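Local atomic coordinates of YrrB protein (Bacillus subtilis, PDB entry 2Q7F), a protein that folds into tetratricopeptide repeats and could mediate complex formation among RNA sulfuration components, RNA processing components and aminoacyl-tRNA synthetases. Residues Pro190-Gly200 against Met215-His226; Glu72-Tyr80 against Ala93-Lys104. One frame throughout, in Å; residues are numbered along the deposited sequence.

Contact 1: Pro190-Gly200 against Met215-His226; sequences PGHADAFYNAG and MLDKAIDIQPDH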
# COMPACT_ATOMS: atom_id res chain seq x y z
N PRO A 190 -8.60 -15.94 -8.79
CA PRO A 190 -9.59 -15.92 -9.87
C PRO A 190 -10.93 -15.29 -9.46
O PRO A 190 -11.79 -15.06 -10.31
CB PRO A 190 -9.76 -17.41 -10.22
CG PRO A 190 -9.40 -18.14 -8.98
CD PRO A 190 -8.49 -17.27 -8.15
N GLY A 191 -11.10 -15.02 -8.17
CA GLY A 191 -12.30 -14.35 -7.67
C GLY A 191 -12.13 -12.85 -7.67
O GLY A 191 -12.96 -12.12 -7.10
N HIS A 192 -11.06 -12.38 -8.30
CA HIS A 192 -10.71 -10.96 -8.31
C HIS A 192 -11.42 -10.18 -9.43
O HIS A 192 -10.81 -9.83 -10.45
CB HIS A 192 -9.19 -10.79 -8.39
CG HIS A 192 -8.69 -9.53 -7.75
ND1 HIS A 192 -8.81 -8.29 -8.34
CD2 HIS A 192 -8.07 -9.32 -6.56
CE1 HIS A 192 -8.28 -7.38 -7.55
NE2 HIS A 192 -7.83 -7.97 -6.46
N ALA A 193 -12.71 -9.92 -9.23
CA ALA A 193 -13.52 -9.18 -10.20
C ALA A 193 -12.91 -7.83 -10.64
O ALA A 193 -12.89 -7.52 -11.83
CB ALA A 193 -14.94 -8.98 -9.66
N ASP A 194 -12.42 -7.06 -9.66
CA ASP A 194 -11.80 -5.76 -9.91
C ASP A 194 -10.72 -5.79 -10.98
O ASP A 194 -10.67 -4.90 -11.84
CB ASP A 194 -11.21 -5.19 -8.62
CG ASP A 194 -12.26 -4.63 -7.70
OD1 ASP A 194 -13.46 -4.69 -8.07
OD2 ASP A 194 -11.90 -4.13 -6.61
N ALA A 195 -9.86 -6.81 -10.91
CA ALA A 195 -8.78 -6.99 -11.87
C ALA A 195 -9.35 -7.11 -13.27
O ALA A 195 -8.94 -6.37 -14.17
CB ALA A 195 -7.94 -8.21 -11.53
N PHE A 196 -10.30 -8.03 -13.44
CA PHE A 196 -10.99 -8.21 -14.72
C PHE A 196 -11.59 -6.89 -15.24
O PHE A 196 -11.47 -6.58 -16.43
CB PHE A 196 -12.06 -9.30 -14.63
CG PHE A 196 -11.54 -10.69 -14.85
CD1 PHE A 196 -11.55 -11.63 -13.82
CD2 PHE A 196 -11.03 -11.08 -16.09
CE1 PHE A 196 -11.07 -12.92 -14.02
CE2 PHE A 196 -10.55 -12.36 -16.30
CZ PHE A 196 -10.57 -13.28 -15.27
N TYR A 197 -12.21 -6.12 -14.35
CA TYR A 197 -12.80 -4.84 -14.72
C TYR A 197 -11.74 -3.86 -15.21
O TYR A 197 -11.91 -3.22 -16.25
CB TYR A 197 -13.58 -4.23 -13.56
CG TYR A 197 -13.80 -2.73 -13.70
CD1 TYR A 197 -14.74 -2.22 -14.60
CD2 TYR A 197 -13.05 -1.83 -12.93
CE1 TYR A 197 -14.94 -0.85 -14.73
CE2 TYR A 197 -13.24 -0.47 -13.06
CZ TYR A 197 -14.18 0.02 -13.96
OH TYR A 197 -14.36 1.38 -14.07
N ASN A 198 -10.66 -3.76 -14.44
CA ASN A 198 -9.56 -2.85 -14.79
C ASN A 198 -8.80 -3.29 -16.04
O ASN A 198 -8.25 -2.46 -16.76
CB ASN A 198 -8.62 -2.66 -13.59
CG ASN A 198 -9.23 -1.77 -12.52
OD1 ASN A 198 -9.21 -0.55 -12.63
ND2 ASN A 198 -9.78 -2.39 -11.47
N ALA A 199 -8.79 -4.60 -16.28
CA ALA A 199 -8.29 -5.16 -17.53
C ALA A 199 -9.21 -4.71 -18.66
O ALA A 199 -8.76 -4.25 -19.70
CB ALA A 199 -8.23 -6.68 -17.47
N GLY A 200 -10.51 -4.83 -18.41
CA GLY A 200 -11.53 -4.40 -19.35
C GLY A 200 -11.35 -2.96 -19.75
O GLY A 200 -11.46 -2.62 -20.93
N MET A 215 -13.26 -9.43 -20.99
CA MET A 215 -12.77 -9.28 -19.61
C MET A 215 -13.83 -8.67 -18.70
O MET A 215 -13.92 -9.02 -17.51
CB MET A 215 -11.49 -8.43 -19.58
CG MET A 215 -10.30 -9.02 -20.32
SD MET A 215 -9.68 -10.54 -19.56
CE MET A 215 -8.73 -11.23 -20.92
N LEU A 216 -14.63 -7.76 -19.26
CA LEU A 216 -15.71 -7.07 -18.55
C LEU A 216 -16.81 -8.06 -18.16
O LEU A 216 -17.35 -7.98 -17.04
CB LEU A 216 -16.27 -5.97 -19.44
CG LEU A 216 -16.65 -4.58 -18.91
CD1 LEU A 216 -15.62 -4.03 -17.94
CD2 LEU A 216 -16.82 -3.64 -20.08
N ASP A 217 -17.14 -8.96 -19.08
CA ASP A 217 -18.10 -10.04 -18.83
C ASP A 217 -17.73 -10.79 -17.56
O ASP A 217 -18.53 -10.88 -16.63
CB ASP A 217 -18.13 -11.03 -20.00
CG ASP A 217 -18.81 -10.46 -21.23
OD1 ASP A 217 -19.70 -9.59 -21.08
OD2 ASP A 217 -18.46 -10.89 -22.35
N LYS A 218 -16.50 -11.29 -17.53
CA LYS A 218 -16.01 -12.13 -16.45
C LYS A 218 -16.04 -11.43 -15.09
O LYS A 218 -16.09 -12.08 -14.05
CB LYS A 218 -14.62 -12.68 -16.77
CG LYS A 218 -14.23 -13.89 -15.94
CD LYS A 218 -13.38 -14.89 -16.73
CE LYS A 218 -14.24 -15.94 -17.40
NZ LYS A 218 -13.44 -17.16 -17.73
N ALA A 219 -16.03 -10.10 -15.11
CA ALA A 219 -16.15 -9.30 -13.88
C ALA A 219 -17.57 -9.32 -13.34
O ALA A 219 -17.77 -9.47 -12.13
CB ALA A 219 -15.69 -7.87 -14.12
N ILE A 220 -18.56 -9.17 -14.22
CA ILE A 220 -19.97 -9.25 -13.84
C ILE A 220 -20.31 -10.71 -13.49
O ILE A 220 -21.03 -10.97 -12.52
CB ILE A 220 -20.90 -8.72 -14.95
CG1 ILE A 220 -20.39 -7.38 -15.47
CG2 ILE A 220 -22.33 -8.58 -14.42
CD1 ILE A 220 -21.13 -6.84 -16.67
N ASP A 221 -19.78 -11.62 -14.29
CA ASP A 221 -19.81 -13.07 -14.04
C ASP A 221 -19.47 -13.39 -12.58
O ASP A 221 -20.18 -14.17 -11.93
CB ASP A 221 -18.83 -13.75 -15.00
CG ASP A 221 -18.91 -15.27 -14.97
OD1 ASP A 221 -18.59 -15.88 -13.93
OD2 ASP A 221 -19.26 -15.85 -16.01
N ILE A 222 -18.39 -12.80 -12.08
CA ILE A 222 -17.95 -13.04 -10.70
C ILE A 222 -18.85 -12.31 -9.70
O ILE A 222 -19.40 -12.93 -8.79
CB ILE A 222 -16.44 -12.68 -10.50
CG1 ILE A 222 -15.53 -13.69 -11.21
CG2 ILE A 222 -16.08 -12.57 -9.01
CD1 ILE A 222 -15.57 -15.13 -10.65
N GLN A 223 -19.00 -11.00 -9.87
CA GLN A 223 -19.84 -10.18 -9.00
C GLN A 223 -20.99 -9.54 -9.79
O GLN A 223 -20.79 -8.53 -10.47
CB GLN A 223 -18.99 -9.13 -8.29
CG GLN A 223 -19.72 -8.38 -7.18
CD GLN A 223 -18.84 -7.38 -6.44
OE1 GLN A 223 -17.73 -7.06 -6.87
NE2 GLN A 223 -19.34 -6.89 -5.32
N PRO A 224 -22.20 -10.13 -9.71
CA PRO A 224 -23.35 -9.65 -10.49
C PRO A 224 -23.77 -8.20 -10.19
O PRO A 224 -24.53 -7.63 -10.96
CB PRO A 224 -24.47 -10.62 -10.10
CG PRO A 224 -23.77 -11.83 -9.58
CD PRO A 224 -22.55 -11.30 -8.89
N ASP A 225 -23.28 -7.63 -9.09
CA ASP A 225 -23.59 -6.24 -8.74
C ASP A 225 -22.41 -5.27 -8.90
O ASP A 225 -22.35 -4.23 -8.23
CB ASP A 225 -24.21 -6.13 -7.33
CG ASP A 225 -23.28 -6.61 -6.22
OD1 ASP A 225 -22.11 -6.18 -6.16
OD2 ASP A 225 -23.75 -7.40 -5.38
N HIS A 226 -21.50 -5.60 -9.80
CA HIS A 226 -20.38 -4.73 -10.13
C HIS A 226 -20.86 -3.57 -11.01
O HIS A 226 -20.78 -3.65 -12.24
CB HIS A 226 -19.28 -5.51 -10.85
CG HIS A 226 -17.91 -4.92 -10.68
ND1 HIS A 226 -16.90 -5.57 -10.00
CD2 HIS A 226 -17.39 -3.74 -11.09
CE1 HIS A 226 -15.82 -4.81 -10.01
NE2 HIS A 226 -16.09 -3.70 -10.66

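Contact 2: Glu72-Tyr80 against Ala93-Lys104; sequences ELERALAFY and AYYGAGNVYVVK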
# COMPACT_ATOMS: atom_id res chain seq x y z
N GLU A 72 -4.48 3.24 21.10
CA GLU A 72 -3.97 4.50 21.64
C GLU A 72 -3.03 5.15 20.63
O GLU A 72 -1.83 5.35 20.88
CB GLU A 72 -3.32 4.31 23.02
CG GLU A 72 -4.33 4.15 24.15
CD GLU A 72 -3.70 3.74 25.47
OE1 GLU A 72 -3.92 2.58 25.89
OE2 GLU A 72 -2.98 4.56 26.10
N LEU A 73 -3.61 5.50 19.49
CA LEU A 73 -2.91 6.07 18.35
C LEU A 73 -2.14 7.36 18.61
O LEU A 73 -0.98 7.48 18.20
CB LEU A 73 -3.89 6.24 17.17
CG LEU A 73 -4.00 5.08 16.15
CD1 LEU A 73 -3.72 3.70 16.75
CD2 LEU A 73 -5.35 5.09 15.43
N GLU A 74 -2.76 8.32 19.30
CA GLU A 74 -2.10 9.60 19.59
C GLU A 74 -0.90 9.41 20.50
O GLU A 74 0.18 9.99 20.28
CB GLU A 74 -3.06 10.62 20.20
CG GLU A 74 -4.24 11.00 19.32
CD GLU A 74 -5.23 9.87 19.15
OE1 GLU A 74 -5.77 9.70 18.05
OE2 GLU A 74 -5.46 9.13 20.13
N ARG A 75 -1.09 8.61 21.54
CA ARG A 75 -0.03 8.33 22.48
C ARG A 75 1.11 7.55 21.79
O ARG A 75 2.28 7.82 22.04
CB ARG A 75 -0.57 7.59 23.69
CG ARG A 75 0.31 7.70 24.93
CD ARG A 75 -0.38 7.02 26.10
NE ARG A 75 0.48 6.95 27.28
CZ ARG A 75 0.51 5.93 28.13
NH1 ARG A 75 -0.26 4.87 27.93
NH2 ARG A 75 1.33 5.97 29.19
N ALA A 76 0.76 6.62 20.90
CA ALA A 76 1.76 5.95 20.06
C ALA A 76 2.66 6.98 19.34
O ALA A 76 3.91 6.85 19.34
CB ALA A 76 1.10 5.01 19.04
N LEU A 77 2.02 8.00 18.77
CA LEU A 77 2.71 9.10 18.08
C LEU A 77 3.63 9.88 18.98
O LEU A 77 4.68 10.34 18.54
CB LEU A 77 1.72 10.06 17.41
CG LEU A 77 1.10 9.56 16.09
CD1 LEU A 77 -0.06 10.46 15.64
CD2 LEU A 77 2.14 9.35 14.97
N ALA A 78 3.24 10.04 20.24
CA ALA A 78 4.09 10.74 21.20
C ALA A 78 5.32 9.91 21.52
O ALA A 78 6.40 10.45 21.71
CB ALA A 78 3.32 11.08 22.43
N PHE A 79 5.18 8.59 21.56
CA PHE A 79 6.33 7.73 21.82
C PHE A 79 7.28 7.61 20.63
O PHE A 79 8.50 7.65 20.82
CB PHE A 79 5.90 6.37 22.35
CG PHE A 79 5.59 6.37 23.82
CD1 PHE A 79 6.61 6.23 24.76
CD2 PHE A 79 4.30 6.55 24.27
CE1 PHE A 79 6.34 6.25 26.11
CE2 PHE A 79 4.01 6.56 25.63
CZ PHE A 79 5.05 6.41 26.55
N TYR A 80 6.73 7.49 19.41
CA TYR A 80 7.54 7.53 18.18
C TYR A 80 8.29 8.84 18.10
O TYR A 80 9.46 8.88 17.73
CB TYR A 80 6.70 7.36 16.91
CG TYR A 80 6.07 6.00 16.73
CD1 TYR A 80 6.86 4.82 16.74
CD2 TYR A 80 4.69 5.87 16.53
CE1 TYR A 80 6.27 3.56 16.58
CE2 TYR A 80 4.10 4.61 16.36
CZ TYR A 80 4.89 3.48 16.38
OH TYR A 80 4.30 2.24 16.22
N ALA A 93 10.56 3.75 13.79
CA ALA A 93 9.75 4.83 14.35
C ALA A 93 9.03 5.62 13.26
O ALA A 93 7.86 5.98 13.42
CB ALA A 93 10.59 5.74 15.22
N TYR A 94 9.72 5.89 12.14
CA TYR A 94 9.08 6.52 10.98
C TYR A 94 7.98 5.62 10.42
O TYR A 94 6.88 6.10 10.08
CB TYR A 94 10.10 6.86 9.90
CG TYR A 94 11.04 7.97 10.28
CD1 TYR A 94 10.54 9.21 10.70
CD2 TYR A 94 12.43 7.80 10.20
CE1 TYR A 94 11.39 10.24 11.04
CE2 TYR A 94 13.30 8.83 10.56
CZ TYR A 94 12.77 10.05 10.98
OH TYR A 94 13.60 11.09 11.35
N TYR A 95 8.29 4.33 10.32
CA TYR A 95 7.34 3.34 9.82
C TYR A 95 6.12 3.18 10.73
O TYR A 95 4.98 3.14 10.26
CB TYR A 95 8.04 2.00 9.62
CG TYR A 95 7.15 0.95 9.00
CD1 TYR A 95 6.77 1.03 7.66
CD2 TYR A 95 6.67 -0.12 9.75
CE1 TYR A 95 5.96 0.07 7.08
CE2 TYR A 95 5.84 -1.09 9.18
CZ TYR A 95 5.50 -0.99 7.84
OH TYR A 95 4.68 -1.93 7.26
N GLY A 96 6.36 3.09 12.04
CA GLY A 96 5.29 2.93 13.01
C GLY A 96 4.37 4.13 12.99
O GLY A 96 3.16 3.97 12.94
N ALA A 97 4.95 5.34 13.00
CA ALA A 97 4.16 6.57 12.93
C ALA A 97 3.37 6.66 11.63
O ALA A 97 2.25 7.16 11.63
CB ALA A 97 5.05 7.80 13.09
N GLY A 98 3.96 6.17 10.55
CA GLY A 98 3.34 6.18 9.22
C GLY A 98 2.06 5.39 9.18
O GLY A 98 1.04 5.88 8.67
N ASN A 99 2.09 4.19 9.76
CA ASN A 99 0.91 3.35 9.86
C ASN A 99 -0.23 4.03 10.65
O ASN A 99 -1.40 3.88 10.30
CB ASN A 99 1.26 1.99 10.45
CG ASN A 99 1.91 1.07 9.44
OD1 ASN A 99 2.99 0.49 9.68
ND2 ASN A 99 1.27 0.93 8.29
N VAL A 100 0.13 4.78 11.68
CA VAL A 100 -0.87 5.51 12.46
C VAL A 100 -1.54 6.55 11.56
O VAL A 100 -2.76 6.68 11.55
CB VAL A 100 -0.24 6.18 13.71
CG1 VAL A 100 -1.25 7.07 14.44
CG2 VAL A 100 0.31 5.11 14.66
N TYR A 101 -0.72 7.25 10.79
CA TYR A 101 -1.19 8.24 9.86
C TYR A 101 -2.09 7.62 8.80
O TYR A 101 -3.06 8.24 8.35
CB TYR A 101 -0.02 8.99 9.23
CG TYR A 101 0.50 10.10 10.10
CD1 TYR A 101 -0.28 11.23 10.36
CD2 TYR A 101 1.77 10.04 10.67
CE1 TYR A 101 0.19 12.27 11.17
CE2 TYR A 101 2.25 11.07 11.49
CZ TYR A 101 1.46 12.18 11.74
OH TYR A 101 1.92 13.21 12.54
N VAL A 102 -1.77 6.38 8.41
CA VAL A 102 -2.58 5.66 7.43
C VAL A 102 -3.96 5.37 8.02
O VAL A 102 -4.98 5.65 7.39
CB VAL A 102 -1.88 4.36 6.94
CG1 VAL A 102 -2.86 3.41 6.30
CG2 VAL A 102 -0.79 4.70 5.95
N VAL A 103 -3.98 4.85 9.24
CA VAL A 103 -5.23 4.49 9.88
C VAL A 103 -6.12 5.73 9.99
O VAL A 103 -7.32 5.65 9.82
CB VAL A 103 -5.00 3.82 11.26
CG1 VAL A 103 -6.32 3.57 11.98
CG2 VAL A 103 -4.26 2.52 11.07
N LYS A 104 -5.50 6.88 10.23
CA LYS A 104 -6.24 8.12 10.39
C LYS A 104 -6.42 8.80 9.04
O LYS A 104 -6.94 9.92 8.96
CB LYS A 104 -5.49 9.05 11.36
CG LYS A 104 -5.19 8.45 12.74
CD LYS A 104 -4.47 9.44 13.64
CE LYS A 104 -5.42 10.53 14.19
NZ LYS A 104 -5.89 10.28 15.58
O HOH W 1 1.83 2.01 14.28

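Contact 1: Pro190-Gly200 against Met215-His226
The ring of F196 is met on two sides by residues of helix 211-222. K218 lies over one face, its CG 3.8 Å from the ring centroid and 13° off the ring normal, a CH-pi contact. M215 comes to the edge instead: SD is 3.8 Å from F196 CD2, a Met-aromatic contact at the ring edge. Lysine suits its position because its methylenes cover the face while the ammonium end extends beyond the ring. Methionine brings a flexible, polarisable sulfur to the ring's rim. Behind these larger groups the axes of 193-200 and 215-222 come within 7.5 Å, nearly antiparallel at 156°, as in the paired helices of a tetratricopeptide repeat; both belong to the sixth repeat. Small residues permit this approach: the CA atoms of A193 and A219 are 4.5 Å apart, and A219 CB sits 3.6 Å from A193 O. Branched I222 spreads CG2 over A193 CB and G191 O and CD1 toward P190 O. Further along, Y197 and L216 run side by side in the same direction, the leucine offering an apolar methyl, CD1, to the tyrosine CD1. H226, at the N-cap position before helix 227-233, turns back to helix 193-205 with its CG anti to the backbone N (chi1 -154°). Its flat, polar ring can serve both kinds of neighbour: it pairs obliquely with the Y197 ring, centroids 5.4 Å apart, and D194 OD1 meets its edge, 3.1 Å from H226 CE1, the carboxylate standing almost perpendicular to the imidazole.

Contact 2: Glu72-Tyr80 against Ala93-Lys104
Y80 is a knob set into a hole formed by A93, G96, A97 and V100, where helix 73-86 of the second tetratricopeptide repeat packs antiparallel against helix 91-103, which enters the third. One face of its ring lies flat on the helix backbone, with Y80 CE2 3.4 Å from G96 C and close to A97 N. Glycine suits this site since a side chain there would occupy the room taken by the phenol; A97 is small enough for the ring to lie close to its backbone N, and its CB still touches Y80 CD2. V100 CG2 comes to the ring's edge.

The leucines and V100 fill the next turns. L77 has CG trans to its own carbonyl carbon (chi1 -77°), with an extended chi2 of 169°, and this spreads its two methyls over different neighbours: CD1 rests 3.8 Å from V100 CG1, whereas CD2 meets A97 CB and Y101 CE2. V100 turns CG1 to both leucines, since L73 CG is also 3.8 Å from it as L73 and V100 pass alongside with their ends pointing opposite ways. L73 CD2 then meets V103 CG1. At the solvent-facing end, K104 NZ forms a salt bridge with E74 OE1, modelled at a doubtfully short 2.5 Å. Y80 OH is hydrogen-bonded to N65 OD1 of helix 57-69, and a water donates both to Y80 OH (3.1 Å) and to G96 O (2.7 Å).

In the fold
Contacts 1 and 2 lie on opposite sides of the chain's centre, their centres 36 Å apart and their nearest atoms about 17 Å apart. They use different helices: 193-205 with 211-222, both of the sixth repeat, and 73-86 with 91-103, joining the second repeat to the third. Both pairs are antiparallel at similar angles, but the segment axes come closer in contact 1 (7.5 against 9.5 Å), consistent with A193 and A219 facing each other where contact 2 inserts Y80 and leucines. In contact 1 A193, F196, A219 and H226 are buried while K218 and I222 are exposed; in contact 2 Y80, G96, A97 and V100 are buried, E74 and V103 exposed.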